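Local structure of Anapc5 protein (Xenopus laevis, 5BPZ) at residues Thr31-Ser36 with Pro69-Ser74; Val39-Met44 with Lys60-Leu65; Ser45-Ile50 with Cys84-Ser89; Leu97-Glu102 with Ser155-Phe160. The protein is a subunit of the anaphase-promoting complex (APC/C), the large ubiquitin ligase of the cell cycle, and probably has a structural role there. One frame throughout, in Å; residues are numbered along the deposited sequence.

Interaction 1: Thr31-Ser36 with Pro69-Ser74; sequences TPYKIS and PDMTLS. With EDO (1,2-ethanediol), chain B.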
loop_
_atom_site.group_PDB
_atom_site.type_symbol
_atom_site.label_atom_id
_atom_site.label_comp_id
_atom_site.label_asym_id
_atom_site.label_seq_id
_atom_site.Cartn_x
_atom_site.Cartn_y
_atom_site.Cartn_z
ATOM N N THR A 31 0.233 9.706 -0.685
ATOM C CA THR A 31 -0.237 9.805 0.699
ATOM C C THR A 31 -0.093 8.451 1.428
ATOM O O THR A 31 0.049 7.430 0.748
ATOM C CB THR A 31 -1.710 10.274 0.736
ATOM O OG1 THR A 31 -2.514 9.380 -0.029
ATOM C CG2 THR A 31 -1.903 11.717 0.270
ATOM N N PRO A 32 -0.184 8.402 2.791
ATOM C CA PRO A 32 -0.124 7.097 3.491
ATOM C C PRO A 32 -1.179 6.072 3.033
ATOM O O PRO A 32 -0.898 4.874 3.063
ATOM C CB PRO A 32 -0.293 7.463 4.966
ATOM C CG PRO A 32 0.012 8.910 5.063
ATOM C CD PRO A 32 -0.341 9.520 3.750
ATOM N N TYR A 33 -2.367 6.528 2.575
ATOM C CA TYR A 33 -3.394 5.629 2.031
ATOM C C TYR A 33 -2.882 4.969 0.734
ATOM O O TYR A 33 -3.059 3.760 0.546
ATOM C CB TYR A 33 -4.718 6.376 1.750
ATOM C CG TYR A 33 -5.665 5.577 0.881
ATOM C CD1 TYR A 33 -6.387 4.506 1.404
ATOM C CD2 TYR A 33 -5.795 5.851 -0.477
ATOM C CE1 TYR A 33 -7.222 3.739 0.601
ATOM C CE2 TYR A 33 -6.627 5.082 -1.294
ATOM C CZ TYR A 33 -7.351 4.037 -0.745
ATOM O OH TYR A 33 -8.171 3.272 -1.533
ATOM N N LYS A 34 -2.273 5.782 -0.161
ATOM C CA LYS A 34 -1.735 5.330 -1.452
ATOM C C LYS A 34 -0.614 4.313 -1.237
ATOM O O LYS A 34 -0.545 3.341 -1.980
ATOM C CB LYS A 34 -1.235 6.516 -2.300
ATOM C CG LYS A 34 -2.323 7.503 -2.720
ATOM C CD LYS A 34 -2.896 7.217 -4.099
ATOM C CE LYS A 34 -3.390 8.467 -4.793
ATOM N NZ LYS A 34 -4.590 9.051 -4.138
ATOM N N ILE A 35 0.226 4.517 -0.191
ATOM C CA ILE A 35 1.323 3.621 0.217
ATOM C C ILE A 35 0.726 2.275 0.641
ATOM O O ILE A 35 1.206 1.214 0.228
ATOM C CB ILE A 35 2.172 4.273 1.349
ATOM C CG1 ILE A 35 3.000 5.467 0.800
ATOM C CG2 ILE A 35 3.081 3.247 2.033
ATOM C CD1 ILE A 35 3.624 6.425 1.921
ATOM N N SER A 36 -0.355 2.336 1.422
ATOM C CA SER A 36 -1.096 1.176 1.915
ATOM C C SER A 36 -1.694 0.356 0.759
ATOM O O SER A 36 -1.711 -0.872 0.810
ATOM C CB SER A 36 -2.161 1.640 2.898
ATOM O OG SER A 36 -1.544 2.369 3.948
ATOM N N PRO A 69 -11.181 7.929 -3.458
ATOM C CA PRO A 69 -10.515 8.890 -2.560
ATOM C C PRO A 69 -9.825 8.188 -1.393
ATOM O O PRO A 69 -10.031 6.993 -1.185
ATOM C CB PRO A 69 -11.653 9.804 -2.096
ATOM C CG PRO A 69 -12.915 9.036 -2.333
ATOM C CD PRO A 69 -12.619 7.799 -3.145
ATOM N N ASP A 70 -8.988 8.930 -0.644
ATOM C CA ASP A 70 -8.261 8.407 0.514
ATOM C C ASP A 70 -9.227 8.028 1.621
ATOM O O ASP A 70 -10.256 8.678 1.797
ATOM C CB ASP A 70 -7.257 9.452 1.047
ATOM C CG ASP A 70 -5.951 9.580 0.272
ATOM O OD1 ASP A 70 -5.921 9.203 -0.926
ATOM O OD2 ASP A 70 -4.970 10.076 0.852
ATOM N N MET A 71 -8.904 6.963 2.349
ATOM C CA MET A 71 -9.697 6.510 3.490
ATOM C C MET A 71 -8.729 6.143 4.616
ATOM O O MET A 71 -7.536 6.028 4.368
ATOM C CB MET A 71 -10.604 5.315 3.098
ATOM C CG MET A 71 -9.836 4.029 2.830
ATOM S SD MET A 71 -10.826 2.644 2.221
ATOM C CE MET A 71 -11.582 3.363 0.778
ATOM N N THR A 72 -9.236 5.962 5.842
ATOM C CA THR A 72 -8.411 5.576 6.990
ATOM C C THR A 72 -7.856 4.147 6.786
ATOM O O THR A 72 -8.434 3.359 6.025
ATOM C CB THR A 72 -9.254 5.626 8.281
ATOM O OG1 THR A 72 -10.249 4.614 8.228
ATOM C CG2 THR A 72 -9.871 7.001 8.555
ATOM N N LEU A 73 -6.767 3.799 7.499
ATOM C CA LEU A 73 -6.214 2.451 7.443
ATOM C C LEU A 73 -7.277 1.406 7.916
ATOM O O LEU A 73 -7.376 0.332 7.338
ATOM C CB LEU A 73 -4.940 2.349 8.306
ATOM C CG LEU A 73 -4.204 0.997 8.296
ATOM C CD1 LEU A 73 -3.839 0.564 6.889
ATOM C CD2 LEU A 73 -2.964 1.054 9.165
ATOM N N SER A 74 -8.053 1.747 8.953
ATOM C CA SER A 74 -9.103 0.917 9.551
ATOM C C SER A 74 -10.129 0.483 8.504
ATOM O O SER A 74 -10.444 -0.706 8.426
ATOM C CB SER A 74 -9.784 1.673 10.687
ATOM O OG SER A 74 -10.610 0.807 11.445
HETATM C C1 EDO B . -6.348 5.571 10.407
HETATM O O1 EDO B . -5.425 5.481 9.353
HETATM C C2 EDO B . -7.050 4.243 10.675
HETATM O O2 EDO B . -8.053 4.422 11.636
HETATM O O HOH W 1 -3.697 9.028 3.466
HETATM O O HOH W 2 -10.501 4.622 -2.335
#
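Asp70 spreads its carboxylate between two donors at the start of helix 32-46. Thr31 OG1 donates a hydrogen bond to Asp70 OD2 over 2.7 Å, tip to tip, on the syn lone pair. The other oxygen, OD1, faces Lys34 NZ at 3.5 Å, a weak and long salt bridge. The lysine chain bends at chi2 (-95°) and crosses the Asp70 side chain at about a right angle. A water accepts from Tyr33 N and donates to Asp70 OD2, so the acid also meets the first turn of the helix. Its negative charge close to this N-terminus would probably be stabilised by the helix dipole. Tyr33 OH bonds to Leu65 O and accepts from a second water that also donates to Pro69 O. Leu73 N donates to an ethanediol probably from the crystallisation liquor. Thr31 is the N-cap residue of helix 32-46, and Thr72 that of helix 73-83, where its OG1 accepts from Lys75 N. The contact thus joins two helix starts in an all-helical domain. Tyr33, with CG anti to the backbone N (chi1 166°), lays one ring face against residues 70-71. Asp70 CA sits over that face, 4.0 Å from the ring centroid, a CH-pi contact. Met71 N lies over the same face. Met71 CG touches Tyr33 CE1 at 3.4 Å, and its SD stands obliquely to the ring in a Met-aromatic contact. An alanine in place of this tyrosine would lose ring and hydroxyl, and would probably loosen residues 69-71 from the helix. Leu73 CD1 meets Ser36 OG at 4.1 Å.

Interaction 2: Val39-Met44 with Lys60-Leu65; sequences VLLSEM and KQILPL
Leu40 has CG anti to the backbone N (chi1 168°), which sends its CD2 across to helix 52-67. Met44 has CG anti to the carbonyl carbon instead, and its chain bends at the end. Both side chains meet Ile62 tip to tip. Ile62 has an unusual chi1 of -112°, away from the staggered positions. Its CG1 lies 3.9 Å from Leu40 CD2 and 3.8 Å from Met44 SD. The Met44 methyl CE also reaches Ile62 CG1. The CG2 branch of Ile62 slides past Leu41 CD2 at 4.1 Å. Leu65 adds CD1, 3.8 Å from Leu40 CD2, and crosses that leucine at about a right angle. Every contact across is between apolar side-chain atoms, and no hydrogen bond joins the segments. The segment axes are nearly antiparallel, at 168°, and come within 11.8 Å, as in a helical hairpin. Helix 52-67 is kinked at Pro64 and Leu65: the proline has no N-H, and Leu65 N turns to Ile62 O. The pair is covered by three further helices. Val80 of helix 73-83 and Val87 of helix 85-99 pack on Leu40, and Cys83 on Ile62. Val130 and Phe133 of helix 129-142 lie against Leu41.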
loop_
_atom_site.group_PDB
_atom_site.type_symbol
_atom_site.label_atom_id
_atom_site.label_comp_id
_atom_site.label_asym_id
_atom_site.label_seq_id
_atom_site.Cartn_x
_atom_site.Cartn_y
_atom_site.Cartn_z
ATOM N N VAL A 39 1.249 -1.470 -0.780
ATOM C CA VAL A 39 1.519 -2.597 0.136
ATOM C C VAL A 39 0.512 -3.722 -0.196
ATOM O O VAL A 39 0.908 -4.882 -0.321
ATOM C CB VAL A 39 1.425 -2.157 1.630
ATOM C CG1 VAL A 39 1.330 -3.358 2.570
ATOM C CG2 VAL A 39 2.599 -1.256 2.022
ATOM N N LEU A 40 -0.776 -3.363 -0.358
ATOM C CA LEU A 40 -1.814 -4.314 -0.720
ATOM C C LEU A 40 -1.530 -4.967 -2.083
ATOM O O LEU A 40 -1.631 -6.191 -2.198
ATOM C CB LEU A 40 -3.198 -3.659 -0.685
ATOM C CG LEU A 40 -4.359 -4.442 -1.303
ATOM C CD1 LEU A 40 -4.642 -5.725 -0.534
ATOM C CD2 LEU A 40 -5.586 -3.589 -1.381
ATOM N N LEU A 41 -1.142 -4.164 -3.086
ATOM C CA LEU A 41 -0.824 -4.694 -4.411
ATOM C C LEU A 41 0.371 -5.634 -4.336
ATOM O O LEU A 41 0.326 -6.719 -4.910
ATOM C CB LEU A 41 -0.590 -3.573 -5.434
ATOM C CG LEU A 41 -1.838 -2.794 -5.862
ATOM C CD1 LEU A 41 -1.442 -1.479 -6.558
ATOM C CD2 LEU A 41 -2.742 -3.640 -6.761
ATOM N N SER A 42 1.385 -5.267 -3.545
ATOM C CA SER A 42 2.575 -6.095 -3.341
ATOM C C SER A 42 2.219 -7.435 -2.668
ATOM O O SER A 42 2.614 -8.494 -3.168
ATOM C CB SER A 42 3.610 -5.340 -2.523
ATOM O OG SER A 42 4.770 -6.126 -2.320
ATOM N N GLU A 43 1.447 -7.377 -1.555
ATOM C CA GLU A 43 1.006 -8.548 -0.802
ATOM C C GLU A 43 0.099 -9.458 -1.613
ATOM O O GLU A 43 0.148 -10.677 -1.442
ATOM C CB GLU A 43 0.354 -8.150 0.532
ATOM C CG GLU A 43 1.344 -7.587 1.551
ATOM C CD GLU A 43 2.599 -8.411 1.774
ATOM O OE1 GLU A 43 2.473 -9.623 2.070
ATOM O OE2 GLU A 43 3.711 -7.854 1.612
ATOM N N MET A 44 -0.697 -8.878 -2.519
ATOM C CA MET A 44 -1.577 -9.659 -3.383
ATOM C C MET A 44 -0.767 -10.496 -4.376
ATOM O O MET A 44 -1.090 -11.661 -4.580
ATOM C CB MET A 44 -2.567 -8.757 -4.124
ATOM C CG MET A 44 -3.809 -8.463 -3.326
ATOM S SD MET A 44 -4.751 -7.085 -4.030
ATOM C CE MET A 44 -5.627 -7.964 -5.352
ATOM N N LYS A 60 -8.905 -7.248 -10.268
ATOM C CA LYS A 60 -10.042 -6.572 -10.901
ATOM C C LYS A 60 -10.959 -6.004 -9.799
ATOM O O LYS A 60 -11.434 -4.874 -9.910
ATOM C CB LYS A 60 -10.854 -7.544 -11.788
ATOM C CG LYS A 60 -10.095 -8.146 -12.969
ATOM C CD LYS A 60 -10.901 -9.273 -13.615
ATOM C CE LYS A 60 -10.102 -10.102 -14.597
ATOM N NZ LYS A 60 -9.958 -9.430 -15.916
ATOM N N GLN A 61 -11.209 -6.801 -8.748
ATOM C CA GLN A 61 -12.068 -6.448 -7.620
ATOM C C GLN A 61 -11.511 -5.257 -6.815
ATOM O O GLN A 61 -12.288 -4.476 -6.261
ATOM C CB GLN A 61 -12.272 -7.692 -6.724
ATOM C CG GLN A 61 -13.337 -7.554 -5.632
ATOM C CD GLN A 61 -13.784 -8.880 -5.062
ATOM O OE1 GLN A 61 -12.977 -9.750 -4.712
ATOM N NE2 GLN A 61 -15.092 -9.058 -4.936
ATOM N N ILE A 62 -10.174 -5.105 -6.801
ATOM C CA ILE A 62 -9.439 -4.088 -6.048
ATOM C C ILE A 62 -9.357 -2.720 -6.755
ATOM O O ILE A 62 -9.138 -1.721 -6.066
ATOM C CB ILE A 62 -8.035 -4.680 -5.669
ATOM C CG1 ILE A 62 -7.922 -4.912 -4.152
ATOM C CG2 ILE A 62 -6.825 -3.905 -6.225
ATOM C CD1 ILE A 62 -8.922 -5.951 -3.574
ATOM N N LEU A 63 -9.588 -2.662 -8.087
ATOM C CA LEU A 63 -9.491 -1.437 -8.899
ATOM C C LEU A 63 -10.142 -0.161 -8.285
ATOM O O LEU A 63 -9.454 0.863 -8.322
ATOM C CB LEU A 63 -9.985 -1.647 -10.343
ATOM C CG LEU A 63 -9.125 -2.575 -11.227
ATOM C CD1 LEU A 63 -9.568 -2.512 -12.668
ATOM C CD2 LEU A 63 -7.626 -2.246 -11.124
ATOM N N PRO A 64 -11.372 -0.160 -7.677
ATOM C CA PRO A 64 -11.897 1.090 -7.074
ATOM C C PRO A 64 -11.033 1.733 -5.973
ATOM O O PRO A 64 -11.181 2.924 -5.727
ATOM C CB PRO A 64 -13.264 0.667 -6.523
ATOM C CG PRO A 64 -13.639 -0.532 -7.320
ATOM C CD PRO A 64 -12.355 -1.255 -7.532
ATOM N N LEU A 65 -10.152 0.957 -5.312
ATOM C CA LEU A 65 -9.241 1.442 -4.270
ATOM C C LEU A 65 -8.125 2.323 -4.861
ATOM O O LEU A 65 -7.632 3.230 -4.190
ATOM C CB LEU A 65 -8.617 0.278 -3.489
ATOM C CG LEU A 65 -9.554 -0.564 -2.612
ATOM C CD1 LEU A 65 -8.803 -1.729 -1.980
ATOM C CD2 LEU A 65 -10.233 0.281 -1.515
#

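Interaction 3: Ser45-Ile50 with Cys84-Ser89; sequences SKNTKI and CPNVSS
The side chains of Asn47 and Asn86 cross at about a right angle, with their amide planes 80° apart. Asn47 ND2 and Asn86 ND2 approach to 3.7 Å, and no direct hydrogen bond joins them. A water lies between and accepts weakly from both: 3.3 Å from Asn47 ND2 and 2.8 Å from Asn86 ND2. Asn47 CG is anti to the backbone N (chi1 -165°), which turns the amide toward helix 85-99. There ND2 rests against Val87 CG1 at 3.4 Å, and these side chains also cross at about a right angle. Asn47 OD1 accepts from Lys49 N at 3.0 Å, an Asx turn that shapes the chain just after helix 32-46. The donor stands above the carbonyl plane of OD1. Lys49 is extended beyond CG and passes Asn86 OD1 obliquely, with CD at 4.0 Å. Ile50 CG2 touches Asn86 ND2. An alanine in place of this Asn47 would lose the OD1 bond to Lys49 N and the water link, and would probably leave the loop less well held. This surface contact joins the exit of helix 32-46 to the start of helix 85-99. Val87 continues onto Val80 of helix 73-83, and Ile50 onto Leu58 of helix 52-67.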
loop_
_atom_site.group_PDB
_atom_site.type_symbol
_atom_site.label_atom_id
_atom_site.label_comp_id
_atom_site.label_asym_id
_atom_site.label_seq_id
_atom_site.Cartn_x
_atom_site.Cartn_y
_atom_site.Cartn_z
ATOM N N SER A 45 0.295 -9.916 -4.974
ATOM C CA SER A 45 1.118 -10.629 -5.946
ATOM C C SER A 45 1.949 -11.748 -5.315
ATOM O O SER A 45 2.231 -12.732 -5.974
ATOM C CB SER A 45 1.997 -9.664 -6.741
ATOM O OG SER A 45 2.874 -8.937 -5.900
ATOM N N LYS A 46 2.293 -11.610 -4.040
ATOM C CA LYS A 46 3.117 -12.551 -3.280
ATOM C C LYS A 46 2.325 -13.694 -2.637
ATOM O O LYS A 46 2.935 -14.687 -2.243
ATOM C CB LYS A 46 3.900 -11.789 -2.189
ATOM C CG LYS A 46 5.035 -10.917 -2.721
ATOM C CD LYS A 46 5.416 -9.804 -1.740
ATOM C CE LYS A 46 6.513 -10.201 -0.781
ATOM N NZ LYS A 46 6.734 -9.172 0.271
ATOM N N ASN A 47 0.998 -13.541 -2.476
ATOM C CA ASN A 47 0.115 -14.518 -1.820
ATOM C C ASN A 47 0.342 -15.961 -2.317
ATOM O O ASN A 47 0.060 -16.276 -3.466
ATOM C CB ASN A 47 -1.352 -14.093 -1.976
ATOM C CG ASN A 47 -2.352 -14.788 -1.076
ATOM O OD1 ASN A 47 -2.084 -15.821 -0.449
ATOM N ND2 ASN A 47 -3.567 -14.247 -1.040
ATOM N N THR A 48 0.878 -16.814 -1.448
ATOM C CA THR A 48 1.184 -18.212 -1.769
ATOM C C THR A 48 -0.038 -19.150 -1.612
ATOM O O THR A 48 0.061 -20.331 -1.929
ATOM C CB THR A 48 2.350 -18.708 -0.886
ATOM O OG1 THR A 48 1.929 -18.664 0.478
ATOM C CG2 THR A 48 3.640 -17.893 -1.074
ATOM N N LYS A 49 -1.172 -18.633 -1.112
ATOM C CA LYS A 49 -2.353 -19.451 -0.821
ATOM C C LYS A 49 -3.455 -19.389 -1.877
ATOM O O LYS A 49 -4.448 -20.111 -1.753
ATOM C CB LYS A 49 -2.904 -19.117 0.573
ATOM C CG LYS A 49 -1.911 -19.436 1.694
ATOM C CD LYS A 49 -2.507 -19.177 3.055
ATOM C CE LYS A 49 -1.493 -19.392 4.149
ATOM N NZ LYS A 49 -2.051 -19.060 5.485
ATOM N N ILE A 50 -3.270 -18.586 -2.936
ATOM C CA ILE A 50 -4.218 -18.501 -4.049
ATOM C C ILE A 50 -3.483 -18.626 -5.381
ATOM O O ILE A 50 -2.301 -18.284 -5.481
ATOM C CB ILE A 50 -5.179 -17.275 -3.995
ATOM C CG1 ILE A 50 -4.442 -15.952 -4.257
ATOM C CG2 ILE A 50 -6.003 -17.229 -2.681
ATOM C CD1 ILE A 50 -5.347 -14.863 -4.733
ATOM N N CYS A 84 -9.896 -10.511 0.420
ATOM C CA CYS A 84 -8.606 -11.195 0.572
ATOM C C CYS A 84 -8.355 -11.409 2.089
ATOM O O CYS A 84 -7.555 -10.676 2.676
ATOM C CB CYS A 84 -7.479 -10.379 -0.063
ATOM S SG CYS A 84 -7.811 -9.771 -1.739
ATOM N N PRO A 85 -9.049 -12.353 2.767
ATOM C CA PRO A 85 -8.860 -12.499 4.228
ATOM C C PRO A 85 -7.431 -12.787 4.696
ATOM O O PRO A 85 -7.060 -12.345 5.784
ATOM C CB PRO A 85 -9.821 -13.629 4.603
ATOM C CG PRO A 85 -10.805 -13.691 3.492
ATOM C CD PRO A 85 -10.044 -13.323 2.263
ATOM N N ASN A 86 -6.627 -13.478 3.858
ATOM C CA ASN A 86 -5.224 -13.812 4.126
ATOM C C ASN A 86 -4.357 -12.547 4.223
ATOM O O ASN A 86 -3.811 -12.258 5.296
ATOM C CB ASN A 86 -4.637 -14.726 3.026
ATOM C CG ASN A 86 -5.461 -15.927 2.609
ATOM O OD1 ASN A 86 -5.756 -16.824 3.406
ATOM N ND2 ASN A 86 -5.744 -16.025 1.317
ATOM N N VAL A 87 -4.279 -11.778 3.114
ATOM C CA VAL A 87 -3.407 -10.614 2.955
ATOM C C VAL A 87 -3.785 -9.417 3.843
ATOM O O VAL A 87 -2.909 -8.602 4.078
ATOM C CB VAL A 87 -3.179 -10.161 1.473
ATOM C CG1 VAL A 87 -2.813 -11.329 0.567
ATOM C CG2 VAL A 87 -4.350 -9.380 0.910
ATOM N N SER A 88 -5.038 -9.292 4.324
ATOM C CA SER A 88 -5.448 -8.160 5.180
ATOM C C SER A 88 -4.499 -7.925 6.363
ATOM O O SER A 88 -4.052 -6.790 6.569
ATOM C CB SER A 88 -6.882 -8.328 5.668
ATOM O OG SER A 88 -7.016 -9.511 6.440
ATOM N N SER A 89 -4.140 -9.012 7.088
ATOM C CA SER A 89 -3.226 -8.964 8.227
ATOM C C SER A 89 -1.820 -8.641 7.776
ATOM O O SER A 89 -1.147 -7.846 8.427
ATOM C CB SER A 89 -3.246 -10.283 8.999
ATOM O OG SER A 89 -4.490 -10.484 9.650
HETATM O O HOH W 3 -6.688 -13.762 -0.027
#

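Interaction 4: Leu97-Glu102 with Ser155-Phe160; sequences LMAEGE and SLQQYF. With EDO (1,2-ethanediol), chain B.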
loop_
_atom_site.group_PDB
_atom_site.type_symbol
_atom_site.label_atom_id
_atom_site.label_comp_id
_atom_site.label_asym_id
_atom_site.label_seq_id
_atom_site.Cartn_x
_atom_site.Cartn_y
_atom_site.Cartn_z
ATOM N N LEU A 97 5.176 -2.268 10.677
ATOM C CA LEU A 97 6.637 -2.384 10.730
ATOM C C LEU A 97 7.336 -1.198 10.087
ATOM O O LEU A 97 8.388 -0.783 10.566
ATOM C CB LEU A 97 7.122 -3.709 10.113
ATOM C CG LEU A 97 6.721 -4.981 10.867
ATOM C CD1 LEU A 97 6.772 -6.190 9.959
ATOM C CD2 LEU A 97 7.558 -5.188 12.124
ATOM N N MET A 98 6.752 -0.652 9.008
ATOM C CA MET A 98 7.271 0.529 8.322
ATOM C C MET A 98 7.158 1.750 9.247
ATOM O O MET A 98 8.123 2.497 9.389
ATOM C CB MET A 98 6.489 0.765 7.031
ATOM C CG MET A 98 7.345 0.734 5.813
ATOM S SD MET A 98 6.352 0.581 4.328
ATOM C CE MET A 98 6.047 2.226 3.999
ATOM N N ALA A 99 5.986 1.917 9.900
ATOM C CA ALA A 99 5.673 3.001 10.836
ATOM C C ALA A 99 6.480 2.886 12.138
ATOM O O ALA A 99 6.926 3.906 12.667
ATOM C CB ALA A 99 4.179 3.014 11.136
ATOM N N GLU A 100 6.693 1.651 12.634
ATOM C CA GLU A 100 7.469 1.382 13.856
ATOM C C GLU A 100 8.977 1.252 13.581
ATOM O O GLU A 100 9.755 1.015 14.508
ATOM C CB GLU A 100 6.914 0.168 14.627
ATOM C CG GLU A 100 5.591 0.472 15.318
ATOM C CD GLU A 100 4.873 -0.654 16.041
ATOM O OE1 GLU A 100 5.498 -1.705 16.309
ATOM O OE2 GLU A 100 3.676 -0.470 16.359
ATOM N N GLY A 101 9.371 1.446 12.321
ATOM C CA GLY A 101 10.764 1.397 11.893
ATOM C C GLY A 101 11.392 2.776 11.833
ATOM O O GLY A 101 11.317 3.541 12.800
ATOM N N GLU A 102 12.009 3.101 10.683
ATOM C CA GLU A 102 12.670 4.386 10.410
ATOM C C GLU A 102 12.330 4.841 8.985
ATOM O O GLU A 102 11.723 4.070 8.243
ATOM C CB GLU A 102 14.198 4.266 10.590
ATOM C CG GLU A 102 14.659 4.092 12.026
ATOM C CD GLU A 102 14.776 5.369 12.836
ATOM O OE1 GLU A 102 13.736 5.866 13.328
ATOM O OE2 GLU A 102 15.918 5.853 13.012
ATOM N N SER A 155 3.618 11.408 8.280
ATOM C CA SER A 155 2.194 11.257 7.942
ATOM C C SER A 155 1.791 9.787 7.995
ATOM O O SER A 155 0.685 9.476 8.434
ATOM C CB SER A 155 1.905 11.802 6.545
ATOM O OG SER A 155 2.056 13.211 6.509
ATOM N N LEU A 156 2.699 8.893 7.544
ATOM C CA LEU A 156 2.500 7.449 7.527
ATOM C C LEU A 156 2.451 6.892 8.942
ATOM O O LEU A 156 1.610 6.035 9.234
ATOM C CB LEU A 156 3.588 6.759 6.690
ATOM C CG LEU A 156 3.557 5.228 6.645
ATOM C CD1 LEU A 156 2.384 4.710 5.818
ATOM C CD2 LEU A 156 4.858 4.697 6.134
ATOM N N GLN A 157 3.362 7.359 9.807
ATOM C CA GLN A 157 3.404 6.964 11.215
ATOM C C GLN A 157 2.105 7.372 11.915
ATOM O O GLN A 157 1.532 6.544 12.608
ATOM C CB GLN A 157 4.608 7.574 11.917
ATOM C CG GLN A 157 5.932 6.953 11.492
ATOM C CD GLN A 157 7.071 7.611 12.216
ATOM O OE1 GLN A 157 7.257 8.828 12.149
ATOM N NE2 GLN A 157 7.853 6.820 12.932
ATOM N N GLN A 158 1.607 8.612 11.675
ATOM C CA GLN A 158 0.345 9.130 12.237
ATOM C C GLN A 158 -0.857 8.347 11.701
ATOM O O GLN A 158 -1.811 8.115 12.438
ATOM C CB GLN A 158 0.159 10.622 11.910
ATOM C CG GLN A 158 1.100 11.567 12.645
ATOM C CD GLN A 158 0.979 12.993 12.150
ATOM O OE1 GLN A 158 1.211 13.304 10.971
ATOM N NE2 GLN A 158 0.656 13.906 13.055
ATOM N N TYR A 159 -0.817 7.975 10.409
ATOM C CA TYR A 159 -1.851 7.186 9.725
ATOM C C TYR A 159 -1.984 5.839 10.414
ATOM O O TYR A 159 -3.096 5.439 10.735
ATOM C CB TYR A 159 -1.475 6.994 8.243
ATOM C CG TYR A 159 -2.520 6.312 7.381
ATOM C CD1 TYR A 159 -3.702 6.965 7.040
ATOM C CD2 TYR A 159 -2.265 5.074 6.790
ATOM C CE1 TYR A 159 -4.638 6.370 6.197
ATOM C CE2 TYR A 159 -3.181 4.484 5.916
ATOM C CZ TYR A 159 -4.374 5.130 5.637
ATOM O OH TYR A 159 -5.299 4.559 4.803
ATOM N N PHE A 160 -0.849 5.159 10.676
ATOM C CA PHE A 160 -0.861 3.874 11.370
ATOM C C PHE A 160 -1.299 4.031 12.828
ATOM O O PHE A 160 -2.095 3.227 13.308
ATOM C CB PHE A 160 0.487 3.121 11.265
ATOM C CG PHE A 160 0.433 1.826 12.041
ATOM C CD1 PHE A 160 -0.305 0.745 11.569
ATOM C CD2 PHE A 160 1.019 1.725 13.297
ATOM C CE1 PHE A 160 -0.467 -0.405 12.341
ATOM C CE2 PHE A 160 0.889 0.560 14.053
ATOM C CZ PHE A 160 0.123 -0.487 13.582
HETATM C C1 EDO B . -6.348 5.571 10.407
HETATM O O1 EDO B . -5.425 5.481 9.353
HETATM C C2 EDO B . -7.050 4.243 10.675
HETATM O O2 EDO B . -8.053 4.422 11.636
#
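Residues 97-99 close helix 85-99, and the chain then leaves the helix through Glu100 and Gly101. Gly101 has phi/psi of -96°/-128°, and a CB there would clash with Leu97 O. Residues 155-160 are regular helix within 146-164. The two backbones come closest at Ala99 and Gln157, with CA atoms 4.6 Å apart. The small methyl of Ala99 probably allows so close an approach. Its CB packs on Phe160 CB at 3.7 Å and stands oblique to the phenyl ring. Gln157 is extended beyond CG and bonds through NE2 to Ala99 O at 3.1 Å, with an angle of 165° at the hydrogen. The bond lies in the carbonyl plane and in the amide plane of Gln157. Met98, bent at chi3, crosses Leu156 at about a right angle, and its CE presses on Leu156 CD2 at 3.5 Å, tighter than usual. Glu100 OE2 meets Phe160 CE2 at 3.8 Å; it has a long, weak ion pair with Lys96, and Glu164 brings a like charge close. Tyr159 O accepts from an ethanediol O1 that lies over the Tyr159 ring. The chemistry is mostly apolar packing with one straight polar tie, a side-chain donor for Ala99 O, the last carbonyl of helix 85-99.

In the fold
Interactions 1, 2 and 3 all use helix 32-46, at its start, its middle and its exit. Interactions 3 and 4 take opposite ends of helix 85-99, with centres about 22 Å apart. Interaction 2 is fully buried and wholly apolar. Interaction 4 is also buried but adds one amide bond. Interaction 1 is partly buried and has the richest polar chemistry, including charge. Interaction 3 lies at the surface and combines loose side-chain packing with a weak water bridge. Tyrosine hydroxyls link interaction 1 to its neighbours: Tyr33 to interaction 2, and Tyr159 of interaction 4 to Met71 O. The ethanediol spans Leu73 N of interaction 1 and Tyr159 O of interaction 4. Val87 packs interaction 3 against interaction 2.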